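Local coordinates for p1 (Rice yellow mottle virus, PDB 6TY0), which suppresses host RNA silencing and takes part in spread of the virus, this chain being its N-terminal zinc-binding part, at residues Ala63-Cys67 / Asp89-Cys95; Val55-Val60 / Tyr72-Lys78. All blocks are in the same frame, centred on the assembly; numbering follows the deposited sequence.

Interaction 1: residues Ala63-Cys67 / Asp89-Cys95. With ZN (zinc ion), chain C.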
loop_
_atom_site.group_PDB
_atom_site.type_symbol
_atom_site.label_atom_id
_atom_site.label_comp_id
_atom_site.label_asym_id
_atom_site.label_seq_id
_atom_site.Cartn_x
_atom_site.Cartn_y
_atom_site.Cartn_z
ATOM N N ALA A 63 7.409 -3.879 10.297
ATOM C CA ALA A 63 8.773 -4.447 10.242
ATOM C C ALA A 63 8.793 -5.798 10.947
ATOM O O ALA A 63 8.233 -5.898 12.040
ATOM C CB ALA A 63 9.726 -3.508 10.934
ATOM N N CYS A 64 9.449 -6.806 10.354
ATOM C CA CYS A 64 9.595 -8.132 11.023
ATOM C C CYS A 64 10.696 -8.083 12.072
ATOM O O CYS A 64 11.790 -7.598 11.808
ATOM C CB CYS A 64 9.945 -9.239 10.022
ATOM S SG CYS A 64 9.959 -10.955 10.696
ATOM N N THR A 65 10.437 -8.619 13.247
ATOM C CA THR A 65 11.473 -8.743 14.281
ATOM C C THR A 65 12.523 -9.849 14.023
ATOM O O THR A 65 13.545 -9.884 14.706
ATOM C CB THR A 65 10.804 -8.992 15.616
ATOM O OG1 THR A 65 9.978 -10.154 15.502
ATOM C CG2 THR A 65 9.911 -7.799 15.988
ATOM N N GLN A 66 12.314 -10.694 13.011
ATOM C CA GLN A 66 13.197 -11.837 12.720
ATOM C C GLN A 66 13.977 -11.671 11.444
ATOM O O GLN A 66 15.089 -12.148 11.331
ATOM C CB GLN A 66 12.408 -13.140 12.547
ATOM C CG GLN A 66 11.534 -13.528 13.712
ATOM C CD GLN A 66 12.359 -13.632 14.939
ATOM O OE1 GLN A 66 13.154 -14.560 15.075
ATOM N NE2 GLN A 66 12.240 -12.649 15.818
ATOM N N CYS A 67 13.375 -11.098 10.422
ATOM C CA CYS A 67 14.119 -10.875 9.203
ATOM C C CYS A 67 14.049 -9.386 9.041
ATOM O O CYS A 67 13.666 -8.673 9.978
ATOM C CB CYS A 67 13.543 -11.652 8.035
ATOM S SG CYS A 67 11.877 -11.177 7.429
ATOM N N ASP A 89 5.610 -3.937 14.763
ATOM C CA ASP A 89 6.857 -4.699 14.916
ATOM C C ASP A 89 6.463 -6.120 15.267
ATOM O O ASP A 89 6.167 -6.406 16.413
ATOM C CB ASP A 89 7.750 -4.072 15.995
ATOM C CG ASP A 89 8.168 -2.643 15.624
ATOM O OD1 ASP A 89 8.692 -2.451 14.525
ATOM O OD2 ASP A 89 7.922 -1.720 16.405
ATOM N N VAL A 90 6.441 -6.997 14.267
ATOM C CA VAL A 90 5.815 -8.285 14.428
ATOM C C VAL A 90 6.668 -9.346 13.770
ATOM O O VAL A 90 7.669 -9.037 13.180
ATOM C CB VAL A 90 4.418 -8.270 13.767
ATOM C CG1 VAL A 90 3.540 -7.214 14.419
ATOM C CG2 VAL A 90 4.523 -8.046 12.261
ATOM N N VAL A 91 6.270 -10.597 13.914
ATOM C CA VAL A 91 6.896 -11.708 13.198
ATOM C C VAL A 91 6.092 -11.874 11.926
ATOM O O VAL A 91 4.870 -12.081 11.980
ATOM C CB VAL A 91 6.929 -13.013 14.033
ATOM C CG1 VAL A 91 7.541 -14.144 13.244
ATOM C CG2 VAL A 91 7.673 -12.791 15.350
ATOM N N CYS A 92 6.767 -11.769 10.791
ATOM C CA CYS A 92 6.073 -11.742 9.484
ATOM C C CYS A 92 5.588 -13.166 9.124
ATOM O O CYS A 92 5.924 -14.142 9.823
ATOM C CB CYS A 92 6.982 -11.183 8.395
ATOM S SG CYS A 92 8.156 -12.413 7.715
ATOM N N ALA A 93 4.759 -13.273 8.081
ATOM C CA ALA A 93 4.196 -14.571 7.678
ATOM C C ALA A 93 5.249 -15.617 7.283
ATOM O O ALA A 93 5.027 -16.784 7.409
ATOM C CB ALA A 93 3.164 -14.398 6.553
ATOM N N ASP A 94 6.394 -15.214 6.785
ATOM C CA ASP A 94 7.391 -16.212 6.435
ATOM C C ASP A 94 8.113 -16.716 7.664
ATOM O O ASP A 94 8.487 -17.878 7.737
ATOM C CB ASP A 94 8.361 -15.652 5.422
ATOM C CG ASP A 94 7.650 -15.146 4.204
ATOM O OD1 ASP A 94 6.925 -15.944 3.583
ATOM O OD2 ASP A 94 7.757 -13.944 3.896
ATOM N N CYS A 95 8.269 -15.841 8.637
ATOM C CA CYS A 95 9.049 -16.156 9.810
ATOM C C CYS A 95 8.249 -16.918 10.867
ATOM O O CYS A 95 8.839 -17.622 11.646
ATOM C CB CYS A 95 9.677 -14.872 10.371
ATOM S SG CYS A 95 11.040 -14.293 9.327
HETATM ZN ZN ZN C . 10.286 -12.103 8.777
#
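Paired CxxC motifs that close on one metal are a recurrent way of stabilising a small protein unit, and the contact between Ala-63–Cys-67 and Asp-89–Cys-95 illustrates it. Metal coordination dominates: the zinc ion is held by SG of Cys-64 and of Cys-67, each at 2.3 Å, and by SG of Cys-92 and of Cys-95, each at 2.4 Å. Each segment thus supplies one CxxC pair, giving a Cys4 site.

Hydrogen bonds to sulfur support the thiolates. SG of Cys-64 accepts from N of Gln-66 (3.3 Å) and N of Cys-67 (3.4 Å), folding its own turn around the sulfur in the manner of a zinc knuckle, and from N of Cys-92 across the contact (3.3 Å). This last bond links the two CxxC pairs directly, in addition to the shared zinc.

Backbone pairing brings the two turns together. The strand ends run parallel, with Ala-63 bridged to Asp-89 and Cys-64 to Val-90; N of Val-90 donates to O of Ala-63 at 3.1 Å, and N of Thr-65 to O of Val-90 at 2.8 Å. That carbonyl also receives a CA-H...O contact from CA of Cys-64 at 3.0 Å.

Van der Waals packing is modest: CG of Gln-66 lies 4.1 Å from CG1 of Val-91, and CB of Gln-66 lies 3.7 Å from SG of Cys-95.

The site lies just beyond the ends of strands 54-64 and 86-90, parallel neighbours in a three-stranded sheet, while Trp-36 and Thr-35, from the loop after strand 26-32, pack against Cys-92.

Interaction 2: residues Val55-Val60 / Tyr72-Lys78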
loop_
_atom_site.group_PDB
_atom_site.type_symbol
_atom_site.label_atom_id
_atom_site.label_comp_id
_atom_site.label_asym_id
_atom_site.label_seq_id
_atom_site.Cartn_x
_atom_site.Cartn_y
_atom_site.Cartn_z
ATOM N N VAL A 55 -4.761 19.223 7.493
ATOM C CA VAL A 55 -4.806 17.893 6.979
ATOM C C VAL A 55 -3.574 17.240 7.577
ATOM O O VAL A 55 -2.499 17.820 7.506
ATOM C CB VAL A 55 -4.681 17.911 5.459
ATOM C CG1 VAL A 55 -4.571 16.495 4.899
ATOM C CG2 VAL A 55 -5.884 18.623 4.855
ATOM N N GLY A 56 -3.736 16.085 8.214
ATOM C CA GLY A 56 -2.586 15.349 8.791
ATOM C C GLY A 56 -2.292 14.072 8.032
ATOM O O GLY A 56 -3.148 13.556 7.287
ATOM N N TRP A 57 -1.076 13.566 8.208
ATOM C CA TRP A 57 -0.706 12.243 7.730
ATOM C C TRP A 57 -0.790 11.232 8.859
ATOM O O TRP A 57 -0.441 11.506 10.015
ATOM C CB TRP A 57 0.724 12.228 7.228
ATOM C CG TRP A 57 0.977 12.913 5.938
ATOM C CD1 TRP A 57 1.573 14.144 5.766
ATOM C CD2 TRP A 57 0.723 12.398 4.616
ATOM N NE1 TRP A 57 1.695 14.425 4.407
ATOM C CE2 TRP A 57 1.189 13.369 3.688
ATOM C CE3 TRP A 57 0.141 11.219 4.126
ATOM C CZ2 TRP A 57 1.092 13.192 2.303
ATOM C CZ3 TRP A 57 0.050 11.039 2.736
ATOM C CH2 TRP A 57 0.523 12.028 1.845
ATOM N N VAL A 58 -1.350 10.086 8.533
ATOM C CA VAL A 58 -1.236 8.920 9.376
ATOM C C VAL A 58 -0.200 8.035 8.663
ATOM O O VAL A 58 -0.247 7.873 7.446
ATOM C CB VAL A 58 -2.572 8.187 9.610
ATOM C CG1 VAL A 58 -3.187 7.641 8.338
ATOM C CG2 VAL A 58 -2.371 7.071 10.622
ATOM N N SER A 59 0.785 7.571 9.397
ATOM C CA SER A 59 1.780 6.665 8.802
ATOM C C SER A 59 1.696 5.313 9.461
ATOM O O SER A 59 1.457 5.194 10.684
ATOM C CB SER A 59 3.184 7.241 8.961
ATOM O OG SER A 59 3.597 7.132 10.311
ATOM N N VAL A 60 1.863 4.278 8.664
ATOM C CA VAL A 60 1.783 2.944 9.197
ATOM C C VAL A 60 2.995 2.206 8.681
ATOM O O VAL A 60 3.179 2.083 7.474
ATOM C CB VAL A 60 0.478 2.245 8.801
ATOM C CG1 VAL A 60 0.338 0.885 9.479
ATOM C CG2 VAL A 60 -0.736 3.114 9.140
ATOM N N TYR A 72 6.173 0.500 4.551
ATOM C CA TYR A 72 5.752 1.805 5.037
ATOM C C TYR A 72 4.680 2.314 4.072
ATOM O O TYR A 72 4.848 2.294 2.816
ATOM C CB TYR A 72 6.963 2.778 5.101
ATOM C CG TYR A 72 6.593 4.198 5.465
ATOM C CD1 TYR A 72 6.156 5.091 4.483
ATOM C CD2 TYR A 72 6.599 4.628 6.793
ATOM C CE1 TYR A 72 5.776 6.373 4.813
ATOM C CE2 TYR A 72 6.222 5.930 7.136
ATOM C CZ TYR A 72 5.822 6.794 6.146
ATOM O OH TYR A 72 5.407 8.090 6.450
ATOM N N THR A 73 3.544 2.705 4.635
ATOM C CA THR A 73 2.534 3.470 3.896
ATOM C C THR A 73 2.033 4.611 4.734
ATOM O O THR A 73 2.187 4.665 5.976
ATOM C CB THR A 73 1.190 2.774 3.644
ATOM O OG1 THR A 73 1.003 1.622 4.481
ATOM C CG2 THR A 73 1.014 2.550 2.268
ATOM N N SER A 74 1.321 5.480 4.055
ATOM C CA SER A 74 0.714 6.587 4.716
ATOM C C SER A 74 -0.529 7.065 3.903
ATOM O O SER A 74 -0.757 6.675 2.728
ATOM C CB SER A 74 1.756 7.651 4.847
ATOM O OG SER A 74 2.071 8.059 3.532
ATOM N N GLU A 75 -1.380 7.802 4.610
ATOM C CA GLU A 75 -2.597 8.365 4.065
ATOM C C GLU A 75 -2.900 9.737 4.727
ATOM O O GLU A 75 -2.636 9.966 5.927
ATOM C CB GLU A 75 -3.751 7.359 4.248
ATOM C CG GLU A 75 -5.142 7.805 3.744
ATOM C CD GLU A 75 -5.200 8.057 2.236
ATOM O OE1 GLU A 75 -4.537 8.971 1.717
ATOM O OE2 GLU A 75 -5.902 7.300 1.565
ATOM N N GLN A 76 -3.449 10.642 3.939
ATOM C CA GLN A 76 -3.927 11.969 4.449
ATOM C C GLN A 76 -5.268 11.866 5.121
ATOM O O GLN A 76 -6.093 11.110 4.675
ATOM C CB GLN A 76 -4.066 12.973 3.322
ATOM C CG GLN A 76 -2.897 12.940 2.374
ATOM C CD GLN A 76 -2.882 14.144 1.476
ATOM O OE1 GLN A 76 -3.055 14.027 0.255
ATOM N NE2 GLN A 76 -2.668 15.317 2.076
ATOM N N VAL A 77 -5.452 12.615 6.203
ATOM C CA VAL A 77 -6.659 12.594 7.035
ATOM C C VAL A 77 -7.026 14.037 7.343
ATOM O O VAL A 77 -6.301 14.744 8.050
ATOM C CB VAL A 77 -6.476 11.927 8.387
ATOM C CG1 VAL A 77 -7.827 11.867 9.105
ATOM C CG2 VAL A 77 -5.926 10.528 8.258
ATOM N N LYS A 78 -8.161 14.456 6.802
ATOM C CA LYS A 78 -8.650 15.813 6.963
ATOM C C LYS A 78 -9.019 16.087 8.386
ATOM O O LYS A 78 -9.667 15.277 9.026
ATOM C CB LYS A 78 -9.895 15.999 6.099
ATOM C CG LYS A 78 -9.577 16.068 4.637
ATOM C CD LYS A 78 -10.835 16.326 3.844
ATOM C CE LYS A 78 -10.455 16.598 2.405
ATOM N NZ LYS A 78 -11.665 16.610 1.546
#
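Strands 55-60 and 72-77 run antiparallel, their axes approaching to 4.5 Å with 153° between directions. Three hydrogen-bonded pairs, Gly-56 with Val-77, Val-58 with Glu-75 and Val-60 with Thr-73, each contribute two bonds; N of Val-58 to O of Glu-75 spans 2.9 Å and N of Val-60 to O of Thr-73 spans 2.7 Å. This is the regular ladder of a β-hairpin.

On the face bearing Trp-57, CG of Gln-76 sits over the indole in a CH-pi contact, 3.5 Å from CZ3 of Trp-57, while CB of Ser-59 lies 3.5 Å from OH of Tyr-72. On the other face, CG1 of Val-58 meets CG2 of Val-77 at 4.0 Å, and both valines pack on Ile-83. Glu-75 sends OE2 to the N of Met-1 of the second subunit.

Val-58, Val-60 and Val-77 thus form the apolar part of the buried face, which also holds Thr-73, its OG1 buried without a partner; the Trp-57 face is mixed in character and more open, and Glu-75 links the hairpin to the dimer partner.

Strand 54-64 carries both contacts: residues 55-60 of interaction 2 lie on its earlier part, and residues 63-67 of interaction 1 begin at its end. Along the chain the segments alternate, 55-60, 63-67, 72-78 and 89-95, so the two contacts interlock. In the three-stranded sheet, 54-64 is the central strand, antiparallel to 70-77 in interaction 2 and parallel to 86-90 in interaction 1. Their centres are 23 Å apart, and beyond adjoining in sequence they do not touch. One strand therefore joins a central hairpin to the peripheral Cys4 zinc site, and another bound zinc lies about 5 Å from the side chain of Tyr-72 and about 10 Å from that of Ala-63.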